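Local coordinates for protein eukaryotic translation initiation factor 4 gamma 2 (Homo sapiens, PDB 4IUL) that probably acts in translation initiation as an eIF4G relative, its HEAT-repeat MIF4G domain interacting with the RNA helicase eIF4A, at residues I168-L173 with P208-E213. Numbering follows the deposited sequence.
Sequences IHESIL and PRLDHE
Two donors grip Glu170 OE2: His212 NE2, 2.9 Å away, and a water that gives it a weak bond while donating its other hydrogen to Leu210 O. The imidazole N-H meets the syn lone pair of OE2 on a bent path, 133° at the hydrogen, and a weak second bond runs from NE2 to Glu170 OE1 at 3.4 Å. Glu170 and His212 meet tip to tip, carboxylate and ring nearly coplanar (15° apart), which lets NE2 face both oxygens, though it favours OE2, itself tilted 23° from the ring plane; the carboxylate would probably favour a protonated imidazole. His212 CG takes the crowded position between backbone N and carbonyl carbon, and from there the ring reaches Glu170. Leu210 O lies over one ring face. Glu170 CG stands anti to the carbonyl carbon and the chain runs extended beyond it, sliding past Leu210 in the opposite direction. Next to this hydrogen-bonded pair the two leucines cross obliquely, Leu173 CD1 touching Leu210 CD1 at 3.6 Å. Arg209 salt-bridges Asp166. The contact joins the first turn of helix 170-181 to the C-terminal end of helix 193-210 in the HEAT-repeat array; Leu173 also packs on Ile159 of helix 141-163.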
# COMPACT_ATOMS: atom_id res chain seq x y z
N ILE A 168 4.03 -0.56 -7.72
CA ILE A 168 5.08 -1.02 -6.80
C ILE A 168 5.39 -2.46 -7.20
O ILE A 168 4.60 -3.08 -7.91
CB ILE A 168 4.69 -0.93 -5.29
CG1 ILE A 168 3.32 -1.56 -5.04
CG2 ILE A 168 4.76 0.53 -4.81
CD1 ILE A 168 3.38 -3.06 -4.83
N HIS A 169 6.52 -3.00 -6.75
CA HIS A 169 6.95 -4.35 -7.11
C HIS A 169 6.69 -5.53 -6.15
O HIS A 169 6.18 -5.36 -5.03
CB HIS A 169 8.44 -4.30 -7.46
CG HIS A 169 8.77 -3.35 -8.57
ND1 HIS A 169 10.01 -2.77 -8.73
CD2 HIS A 169 8.00 -2.87 -9.58
CE1 HIS A 169 10.00 -1.98 -9.79
NE2 HIS A 169 8.79 -2.02 -10.32
N GLU A 170 7.06 -6.73 -6.62
CA GLU A 170 6.88 -7.99 -5.90
C GLU A 170 7.53 -8.09 -4.53
O GLU A 170 6.95 -8.64 -3.59
CB GLU A 170 7.40 -9.17 -6.73
CG GLU A 170 6.63 -9.47 -8.00
CD GLU A 170 6.87 -10.91 -8.48
OE1 GLU A 170 8.04 -11.33 -8.56
OE2 GLU A 170 5.88 -11.61 -8.78
N SER A 171 8.74 -7.57 -4.42
CA SER A 171 9.47 -7.63 -3.18
C SER A 171 8.72 -7.11 -1.95
O SER A 171 8.63 -7.80 -0.93
CB SER A 171 10.80 -6.90 -3.33
OG SER A 171 11.59 -7.11 -2.18
N ILE A 172 8.19 -5.89 -2.03
CA ILE A 172 7.49 -5.31 -0.88
C ILE A 172 6.17 -6.03 -0.59
O ILE A 172 5.74 -6.08 0.57
CB ILE A 172 7.23 -3.79 -1.06
CG1 ILE A 172 6.93 -3.15 0.30
CG2 ILE A 172 6.08 -3.55 -1.99
CD1 ILE A 172 6.84 -1.63 0.28
N LEU A 173 5.54 -6.57 -1.62
CA LEU A 173 4.29 -7.30 -1.43
C LEU A 173 4.58 -8.56 -0.61
O LEU A 173 3.86 -8.86 0.34
CB LEU A 173 3.67 -7.66 -2.77
CG LEU A 173 3.04 -6.51 -3.56
CD1 LEU A 173 2.68 -7.00 -4.94
CD2 LEU A 173 1.80 -6.00 -2.83
N PRO A 208 -2.76 -13.61 -7.85
CA PRO A 208 -2.56 -14.12 -9.21
C PRO A 208 -1.27 -13.67 -9.92
O PRO A 208 -0.59 -14.48 -10.54
CB PRO A 208 -3.82 -13.65 -9.95
CG PRO A 208 -4.83 -13.61 -8.87
CD PRO A 208 -4.08 -12.98 -7.72
N ARG A 209 -0.92 -12.38 -9.81
CA ARG A 209 0.29 -11.89 -10.48
C ARG A 209 1.59 -12.34 -9.79
O ARG A 209 2.64 -12.40 -10.43
CB ARG A 209 0.27 -10.36 -10.58
CG ARG A 209 0.56 -9.61 -9.29
CD ARG A 209 1.23 -8.25 -9.57
NE ARG A 209 0.42 -7.42 -10.46
CZ ARG A 209 0.91 -6.57 -11.36
NH1 ARG A 209 2.23 -6.43 -11.50
NH2 ARG A 209 0.09 -5.87 -12.14
N LEU A 210 1.51 -12.65 -8.50
CA LEU A 210 2.69 -13.06 -7.75
C LEU A 210 2.99 -14.55 -7.91
O LEU A 210 4.14 -14.98 -7.85
CB LEU A 210 2.49 -12.75 -6.27
CG LEU A 210 3.26 -11.64 -5.55
CD1 LEU A 210 3.19 -10.33 -6.30
CD2 LEU A 210 2.68 -11.50 -4.15
N ASP A 211 1.93 -15.32 -8.12
CA ASP A 211 2.02 -16.77 -8.22
C ASP A 211 2.51 -17.36 -9.54
O ASP A 211 1.79 -18.14 -10.18
CB ASP A 211 0.66 -17.37 -7.84
CG ASP A 211 0.76 -18.78 -7.31
OD1 ASP A 211 1.88 -19.21 -6.94
OD2 ASP A 211 -0.29 -19.46 -7.24
N HIS A 212 3.72 -17.01 -9.96
CA HIS A 212 4.28 -17.56 -11.19
C HIS A 212 5.34 -18.60 -10.83
O HIS A 212 5.78 -18.68 -9.68
CB HIS A 212 4.85 -16.47 -12.11
CG HIS A 212 5.78 -15.51 -11.44
ND1 HIS A 212 7.08 -15.83 -11.10
CD2 HIS A 212 5.60 -14.22 -11.06
CE1 HIS A 212 7.66 -14.78 -10.54
NE2 HIS A 212 6.79 -13.79 -10.50
N GLU A 213 5.72 -19.40 -11.82
CA GLU A 213 6.69 -20.48 -11.64
C GLU A 213 7.88 -20.26 -10.70
O GLU A 213 8.12 -21.08 -9.81
CB GLU A 213 7.17 -20.93 -13.02
CG GLU A 213 6.14 -21.78 -13.76
CD GLU A 213 6.18 -21.63 -15.28
OE1 GLU A 213 7.30 -21.51 -15.84
OE2 GLU A 213 5.09 -21.64 -15.91
O HOH W 1 6.05 -13.30 -6.62